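Local coordinates for protein carboxylase (Deinococcus radiodurans, PDB 5H80) that probably uses ATP to carboxylate biotin with bicarbonate, as the biotin carboxylase domain of a single-chain bacterial carboxylase, at residues A[248-260]-A[268-280]. Sequence-based numbering, arbitrary orientation.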
ATOM      1  N   SER A 248       3.251  23.540 -19.394  1.00 29.02           N
ATOM      2  CA  SER A 248       4.122  22.405 -19.534  1.00 27.44           C
ATOM      3  C   SER A 248       3.368  21.115 -19.417  1.00 23.75           C
ATOM      4  O   SER A 248       2.283  21.086 -18.880  1.00 22.58           O
ATOM      5  CB  SER A 248       5.084  22.372 -18.344  1.00 33.69           C
ATOM      6  OG  SER A 248       6.085  23.330 -18.497  1.00 42.96           O
ATOM      7  N   VAL A 249       4.016  20.054 -19.903  1.00 22.80           N
ATOM      8  CA  VAL A 249       3.479  18.763 -19.867  1.00 22.95           C
ATOM      9  C   VAL A 249       4.618  17.819 -19.348  1.00 24.18           C
ATOM     10  O   VAL A 249       5.858  18.008 -19.541  1.00 25.91           O
ATOM     11  CB  VAL A 249       2.887  18.334 -21.276  1.00 24.68           C
ATOM     12  CG1 VAL A 249       1.666  19.172 -21.611  1.00 24.67           C
ATOM     13  CG2 VAL A 249       3.983  18.320 -22.345  1.00 26.28           C
ATOM     14  N   THR A 250       4.142  16.745 -18.718  1.00 25.99           N
ATOM     15  CA  THR A 250       4.962  15.656 -18.279  1.00 24.17           C
ATOM     16  C   THR A 250       4.215  14.334 -18.343  1.00 21.32           C
ATOM     17  O   THR A 250       3.064  14.258 -18.863  1.00 21.21           O
ATOM     18  CB  THR A 250       5.518  15.959 -16.880  1.00 25.25           C
ATOM     19  OG1 THR A 250       6.623  15.119 -16.579  1.00 25.05           O
ATOM     20  CG2 THR A 250       4.417  15.759 -15.831  1.00 24.08           C
ATOM     21  N   HIS A 251       4.843  13.264 -17.862  1.00 20.73           N
ATOM     22  CA  HIS A 251       4.385  11.928 -17.991  1.00 21.15           C
ATOM     23  C   HIS A 251       4.731  11.115 -16.727  1.00 22.43           C
ATOM     24  O   HIS A 251       5.656  11.440 -15.985  1.00 26.24           O
ATOM     25  CB  HIS A 251       4.847  11.242 -19.230  1.00 19.21           C
ATOM     26  CG  HIS A 251       6.316  10.859 -19.205  1.00 19.86           C
ATOM     27  ND1 HIS A 251       6.802   9.718 -18.629  1.00 23.47           N
ATOM     28  CD2 HIS A 251       7.408  11.558 -19.601  1.00 18.94           C
ATOM     29  CE1 HIS A 251       8.136   9.673 -18.775  1.00 21.72           C
ATOM     30  NE2 HIS A 251       8.505  10.812 -19.268  1.00 23.37           N
ATOM     31  N   LEU A 252       3.934  10.120 -16.511  1.00 22.35           N
ATOM     32  CA  LEU A 252       4.180   9.001 -15.505  1.00 19.63           C
ATOM     33  C   LEU A 252       4.373   7.644 -16.236  1.00 21.71           C
ATOM     34  O   LEU A 252       3.829   6.606 -15.792  1.00 21.01           O
ATOM     35  CB  LEU A 252       3.158   8.949 -14.364  1.00 21.96           C
ATOM     36  CG  LEU A 252       3.179  10.013 -13.293  1.00 23.96           C
ATOM     37  CD1 LEU A 252       4.582  10.151 -12.665  1.00 24.04           C
ATOM     38  CD2 LEU A 252       2.680  11.245 -13.911  1.00 24.51           C
ATOM     39  N   TRP A 253       5.062   7.634 -17.406  1.00 20.22           N
ATOM     40  CA  TRP A 253       5.357   6.452 -18.159  1.00 18.11           C
ATOM     41  C   TRP A 253       4.074   5.749 -18.633  1.00 21.83           C
ATOM     42  O   TRP A 253       3.038   6.403 -18.806  1.00 22.05           O
ATOM     43  CB  TRP A 253       6.335   5.473 -17.360  1.00 19.84           C
ATOM     44  CG  TRP A 253       7.662   6.217 -17.078  1.00 20.24           C
ATOM     45  CD1 TRP A 253       8.762   6.298 -17.872  1.00 21.70           C
ATOM     46  CD2 TRP A 253       8.003   6.852 -15.849  1.00 21.19           C
ATOM     47  NE1 TRP A 253       9.751   6.989 -17.230  1.00 23.34           N
ATOM     48  CE2 TRP A 253       9.311   7.366 -15.997  1.00 22.37           C
ATOM     49  CE3 TRP A 253       7.280   7.092 -14.633  1.00 21.13           C
ATOM     50  CZ2 TRP A 253       9.967   8.055 -14.939  1.00 22.11           C
ATOM     51  CZ3 TRP A 253       7.950   7.842 -13.592  1.00 22.26           C
ATOM     52  CH2 TRP A 253       9.249   8.223 -13.751  1.00 20.72           C
ATOM     53  N   GLU A 254       4.103   4.436 -18.723  1.00 20.57           N
ATOM     54  CA  GLU A 254       3.104   3.662 -19.381  1.00 21.10           C
ATOM     55  C   GLU A 254       2.359   2.679 -18.547  1.00 21.23           C
ATOM     56  O   GLU A 254       2.835   2.187 -17.494  1.00 22.19           O
ATOM     57  CB  GLU A 254       3.658   2.975 -20.621  1.00 21.31           C
ATOM     58  CG  GLU A 254       4.370   1.643 -20.538  1.00 22.26           C
ATOM     59  CD  GLU A 254       5.696   1.648 -19.752  1.00 24.59           C
ATOM     60  OE1 GLU A 254       6.225   2.750 -19.535  1.00 22.52           O
ATOM     61  OE2 GLU A 254       6.110   0.523 -19.473  1.00 23.20           O
ATOM     62  N   ARG A 255       1.285   2.136 -19.138  1.00 21.16           N
ATOM     63  CA  ARG A 255       0.534   0.969 -18.604  1.00 19.49           C
ATOM     64  C   ARG A 255       0.126   0.087 -19.749  1.00 23.55           C
ATOM     65  O   ARG A 255      -0.027   0.605 -20.895  1.00 25.19           O
ATOM     66  CB  ARG A 255      -0.771   1.387 -17.910  1.00 19.91           C
ATOM     67  CG  ARG A 255      -0.714   2.147 -16.641  1.00 18.69           C
ATOM     68  CD  ARG A 255      -2.048   2.656 -16.097  1.00 18.13           C
ATOM     69  NE  ARG A 255      -2.726   3.664 -16.910  1.00 17.84           N
ATOM     70  CZ  ARG A 255      -2.749   4.955 -16.662  1.00 21.63           C
ATOM     71  NH1 ARG A 255      -2.100   5.512 -15.614  1.00 23.10           N
ATOM     72  NH2 ARG A 255      -3.445   5.724 -17.447  1.00 23.92           N
ATOM     73  N   ASP A 256       0.050  -1.223 -19.486  1.00 22.56           N
ATOM     74  CA  ASP A 256      -0.345  -2.190 -20.490  1.00 21.77           C
ATOM     75  C   ASP A 256      -1.601  -2.840 -20.022  1.00 22.88           C
ATOM     76  O   ASP A 256      -1.639  -3.493 -18.967  1.00 21.66           O
ATOM     77  CB  ASP A 256       0.709  -3.168 -20.754  1.00 19.29           C
ATOM     78  CG  ASP A 256       0.443  -4.121 -21.939  1.00 19.89           C
ATOM     79  OD1 ASP A 256      -0.570  -4.840 -21.925  1.00 22.45           O
ATOM     80  OD2 ASP A 256       1.365  -4.105 -22.801  1.00 24.05           O
ATOM     81  N   CYS A 257      -2.587  -2.709 -20.867  1.00 18.66           N
ATOM     82  CA  CYS A 257      -3.942  -3.175 -20.567  1.00 22.05           C
ATOM     83  C   CYS A 257      -4.406  -4.173 -21.673  1.00 25.74           C
ATOM     84  O   CYS A 257      -5.586  -4.163 -22.085  1.00 26.65           O
ATOM     85  CB  CYS A 257      -4.902  -2.048 -20.555  1.00 25.88           C
ATOM     86  SG  CYS A 257      -4.410  -0.652 -19.481  1.00 31.61           S
ATOM     87  N   THR A 258      -3.511  -5.020 -22.115  1.00 25.30           N
ATOM     88  CA  THR A 258      -3.775  -5.933 -23.243  1.00 25.09           C
ATOM     89  C   THR A 258      -4.827  -7.008 -23.004  1.00 28.34           C
ATOM     90  O   THR A 258      -5.558  -7.420 -23.896  1.00 25.56           O
ATOM     91  CB  THR A 258      -2.433  -6.503 -23.717  1.00 23.53           C
ATOM     92  OG1 THR A 258      -1.534  -5.462 -24.179  1.00 21.38           O
ATOM     93  CG2 THR A 258      -2.632  -7.719 -24.778  1.00 25.75           C
ATOM     94  N   VAL A 259      -4.875  -7.558 -21.798  1.00 23.41           N
ATOM     95  CA  VAL A 259      -5.810  -8.626 -21.432  1.00 26.53           C
ATOM     96  C   VAL A 259      -7.239  -7.992 -21.228  1.00 28.14           C
ATOM     97  O   VAL A 259      -7.514  -7.237 -20.283  1.00 26.67           O
ATOM     98  CB  VAL A 259      -5.320  -9.338 -20.164  1.00 25.68           C
ATOM     99  CG1 VAL A 259      -6.361 -10.348 -19.732  1.00 23.45           C
ATOM    100  CG2 VAL A 259      -3.898  -9.923 -20.374  1.00 26.65           C
ATOM    101  N   GLN A 260      -8.064  -8.194 -22.276  1.00 26.00           N
ATOM    102  CA  GLN A 260      -9.432  -7.608 -22.381  1.00 28.41           C
ATOM    103  C   GLN A 260     -10.406  -8.684 -22.750  1.00 32.79           C
ATOM    104  O   GLN A 260     -10.018  -9.582 -23.394  1.00 32.81           O
ATOM    105  CB  GLN A 260      -9.463  -6.620 -23.520  1.00 34.08           C
ATOM    106  CG  GLN A 260      -8.438  -5.577 -23.382  1.00 33.15           C
ATOM    107  CD  GLN A 260      -8.409  -4.517 -24.439  1.00 38.83           C
ATOM    108  OE1 GLN A 260      -9.294  -4.429 -25.278  1.00 44.53           O
ATOM    109  NE2 GLN A 260      -7.424  -3.615 -24.322  1.00 35.51           N
ATOM    110  N   GLU A 268      -4.253  -4.886 -15.652  1.00 24.53           N
ATOM    111  CA  GLU A 268      -3.554  -3.707 -16.176  1.00 23.67           C
ATOM    112  C   GLU A 268      -2.211  -3.670 -15.465  1.00 22.63           C
ATOM    113  O   GLU A 268      -2.172  -3.616 -14.247  1.00 24.90           O
ATOM    114  CB  GLU A 268      -4.430  -2.475 -15.929  1.00 30.03           C
ATOM    115  CG  GLU A 268      -5.789  -2.615 -16.691  1.00 33.22           C
ATOM    116  CD  GLU A 268      -6.976  -2.027 -15.987  1.00 34.01           C
ATOM    117  OE1 GLU A 268      -7.206  -2.337 -14.804  1.00 37.30           O
ATOM    118  OE2 GLU A 268      -7.673  -1.258 -16.664  1.00 38.43           O
ATOM    119  N   PHE A 269      -1.130  -3.550 -16.229  1.00 22.31           N
ATOM    120  CA  PHE A 269       0.261  -3.638 -15.724  1.00 20.98           C
ATOM    121  C   PHE A 269       1.030  -2.279 -15.831  1.00 23.81           C
ATOM    122  O   PHE A 269       0.881  -1.524 -16.747  1.00 19.78           O
ATOM    123  CB  PHE A 269       0.987  -4.725 -16.474  1.00 19.95           C
ATOM    124  CG  PHE A 269       0.469  -6.015 -16.261  1.00 23.33           C
ATOM    125  CD1 PHE A 269       1.113  -6.895 -15.415  1.00 19.25           C
ATOM    126  CD2 PHE A 269      -0.666  -6.478 -16.920  1.00 22.19           C
ATOM    127  CE1 PHE A 269       0.673  -8.145 -15.255  1.00 23.95           C
ATOM    128  CE2 PHE A 269      -1.088  -7.804 -16.766  1.00 20.81           C
ATOM    129  CZ  PHE A 269      -0.471  -8.596 -15.859  1.00 22.72           C
ATOM    130  N   ALA A 270       1.855  -1.880 -14.826  1.00 20.12           N
ATOM    131  CA  ALA A 270       2.701  -0.669 -14.944  1.00 21.41           C
ATOM    132  C   ALA A 270       4.041  -1.196 -14.263  1.00 23.06           C
ATOM    133  O   ALA A 270       4.015  -1.637 -13.053  1.00 23.23           O
ATOM    134  CB  ALA A 270       2.147   0.558 -14.344  1.00 22.06           C
ATOM    135  N   PRO A 271       5.137  -1.286 -15.007  1.00 25.77           N
ATOM    136  CA  PRO A 271       5.309  -1.003 -16.405  1.00 26.93           C
ATOM    137  C   PRO A 271       4.658  -1.987 -17.318  1.00 20.97           C
ATOM    138  O   PRO A 271       4.168  -3.066 -16.944  1.00 22.36           O
ATOM    139  CB  PRO A 271       6.823  -1.117 -16.594  1.00 26.93           C
ATOM    140  CG  PRO A 271       7.235  -2.168 -15.593  1.00 29.24           C
ATOM    141  CD  PRO A 271       6.342  -1.959 -14.420  1.00 25.86           C
ATOM    142  N   ALA A 272       4.657  -1.637 -18.594  1.00 24.99           N
ATOM    143  CA  ALA A 272       4.446  -2.637 -19.607  1.00 22.42           C
ATOM    144  C   ALA A 272       5.533  -3.740 -19.638  1.00 22.18           C
ATOM    145  O   ALA A 272       6.675  -3.345 -19.914  1.00 27.51           O
ATOM    146  CB  ALA A 272       4.396  -1.949 -20.979  1.00 23.85           C
ATOM    147  N   PRO A 273       5.175  -5.004 -19.403  1.00 21.68           N
ATOM    148  CA  PRO A 273       6.253  -6.068 -19.358  1.00 25.24           C
ATOM    149  C   PRO A 273       6.971  -6.268 -20.640  1.00 24.46           C
ATOM    150  O   PRO A 273       6.344  -6.225 -21.722  1.00 21.69           O
ATOM    151  CB  PRO A 273       5.574  -7.291 -18.799  1.00 26.43           C
ATOM    152  CG  PRO A 273       4.225  -6.846 -18.299  1.00 24.62           C
ATOM    153  CD  PRO A 273       3.867  -5.533 -18.940  1.00 22.47           C
ATOM    154  N   HIS A 274       8.319  -6.412 -20.595  1.00 26.70           N
ATOM    155  CA  HIS A 274       9.076  -6.845 -21.773  1.00 27.00           C
ATOM    156  C   HIS A 274       8.982  -5.819 -22.914  1.00 29.60           C
ATOM    157  O   HIS A 274       8.633  -6.209 -24.047  1.00 34.69           O
ATOM    158  CB  HIS A 274       8.621  -8.246 -22.258  1.00 26.65           C
ATOM    159  CG  HIS A 274       8.800  -9.305 -21.251  1.00 25.12           C
ATOM    160  ND1 HIS A 274       9.991  -9.444 -20.569  1.00 31.20           N
ATOM    161  CD2 HIS A 274       7.955 -10.219 -20.730  1.00 28.72           C
ATOM    162  CE1 HIS A 274       9.889 -10.443 -19.711  1.00 31.36           C
ATOM    163  NE2 HIS A 274       8.640 -10.870 -19.725  1.00 30.17           N
ATOM    164  N   LEU A 275       8.954  -4.535 -22.562  1.00 24.11           N
ATOM    165  CA  LEU A 275       8.913  -3.449 -23.505  1.00 23.79           C
ATOM    166  C   LEU A 275      10.260  -2.811 -23.726  1.00 25.18           C
ATOM    167  O   LEU A 275      10.852  -2.174 -22.807  1.00 26.27           O
ATOM    168  CB  LEU A 275       7.971  -2.382 -22.992  1.00 21.85           C
ATOM    169  CG  LEU A 275       7.586  -1.223 -24.009  1.00 22.21           C
ATOM    170  CD1 LEU A 275       6.891  -1.669 -25.301  1.00 24.41           C
ATOM    171  CD2 LEU A 275       6.819  -0.082 -23.368  1.00 24.65           C
ATOM    172  N   PRO A 276      10.763  -2.851 -24.962  1.00 25.26           N
ATOM    173  CA  PRO A 276      12.069  -2.224 -25.154  1.00 23.71           C
ATOM    174  C   PRO A 276      12.018  -0.688 -24.968  1.00 20.52           C
ATOM    175  O   PRO A 276      11.007  -0.003 -25.399  1.00 23.49           O
ATOM    176  CB  PRO A 276      12.365  -2.462 -26.633  1.00 25.22           C
ATOM    177  CG  PRO A 276      11.607  -3.677 -26.933  1.00 23.03           C
ATOM    178  CD  PRO A 276      10.272  -3.417 -26.227  1.00 22.19           C
ATOM    179  N   GLN A 277      13.038  -0.141 -24.335  1.00 25.55           N
ATOM    180  CA  GLN A 277      13.089   1.284 -24.083  1.00 24.70           C
ATOM    181  C   GLN A 277      12.859   2.190 -25.288  1.00 25.21           C
ATOM    182  O   GLN A 277      12.277   3.218 -25.145  1.00 25.68           O
ATOM    183  CB  GLN A 277      14.368   1.747 -23.396  1.00 23.83           C
ATOM    184  CG  GLN A 277      14.409   3.114 -22.942  1.00 25.26           C
ATOM    185  CD  GLN A 277      13.253   3.538 -21.993  1.00 24.68           C
ATOM    186  OE1 GLN A 277      12.605   4.511 -22.261  1.00 26.52           O
ATOM    187  NE2 GLN A 277      13.097   2.861 -20.851  1.00 26.41           N
ATOM    188  N   ALA A 278      13.438   1.823 -26.422  1.00 25.10           N
ATOM    189  CA  ALA A 278      13.264   2.588 -27.665  1.00 26.01           C
ATOM    190  C   ALA A 278      11.736   2.699 -27.944  1.00 25.15           C
ATOM    191  O   ALA A 278      11.292   3.841 -28.342  1.00 28.84           O
ATOM    192  CB  ALA A 278      13.964   1.831 -28.796  1.00 29.53           C
ATOM    193  N   VAL A 279      10.911   1.687 -27.643  1.00 27.29           N
ATOM    194  CA  VAL A 279       9.464   1.731 -27.962  1.00 28.15           C
ATOM    195  C   VAL A 279       8.820   2.617 -26.911  1.00 26.32           C
ATOM    196  O   VAL A 279       7.924   3.393 -27.220  1.00 25.23           O
ATOM    197  CB  VAL A 279       8.765   0.341 -27.935  1.00 26.36           C
ATOM    198  CG1 VAL A 279       7.257   0.420 -28.270  1.00 24.28           C
ATOM    199  CG2 VAL A 279       9.458  -0.620 -28.957  1.00 29.01           C
ATOM    200  N   ARG A 280       9.163   2.350 -25.636  1.00 22.17           N
ATOM    201  CA  ARG A 280       8.764   3.264 -24.567  1.00 27.42           C
ATOM    202  C   ARG A 280       8.993   4.721 -24.886  1.00 21.58           C
ATOM    203  O   ARG A 280       8.039   5.473 -24.702  1.00 20.68           O
ATOM    204  CB  ARG A 280       9.376   2.834 -23.236  1.00 23.35           C
ATOM    205  CG  ARG A 280       9.038   3.774 -22.087  1.00 25.71           C
ATOM    206  CD  ARG A 280       9.436   3.390 -20.660  1.00 21.19           C
ATOM    207  NE  ARG A 280       8.883   2.140 -20.203  1.00 22.59           N
ATOM    208  CZ  ARG A 280       9.500   0.963 -20.191  1.00 20.98           C
ATOM    209  NH1 ARG A 280      10.825   0.840 -20.512  1.00 24.91           N
ATOM    210  NH2 ARG A 280       8.853  -0.087 -19.840  1.00 24.59           N
TER
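Glu-254 and Arg-280 form a two-bond salt bridge, NE donating to OE1 and NH2 to OE2, each at 2.8 Å. Both oxygens lie close to the guanidinium plane, but the carboxylate is turned 45° against it and is met from above its own plane. From the opposite face, on the anti side of OE2, the backbone N of Ala-272 donates a 2.7 Å bond, less straight at 143°. Glu-254 reaches both partners with CG between its backbone N and carbonyl carbon (chi1 85°) and a bend at chi2. Three N-H groups thus hold this buried acid, which should favour its ionised form. Farther along, Asp-256 and Phe-269 form a single antiparallel hydrogen-bonded bridge, with Asp-256 N to Phe-269 O at 2.9 Å. It joins strand 249-256, outermost within this chain in the antiparallel sheet of the ATP-grasp region, to strand 264-270 of a second sheet; the loop with cis Pro-271 then leads into helix 277-293. Beside the salt-bridged NE, the Arg-280 methylene CD approaches the Trp-253 ring obliquely, and the imidazole of His-251 lays CE1 over one indole face, toward its rim. Asp-256 OD1 accepts the backbone N-H of Thr-258, closing an Asx turn, and also Thr-258 OG1 from the same face; OD2 forms a salt bridge with Arg-236 NE.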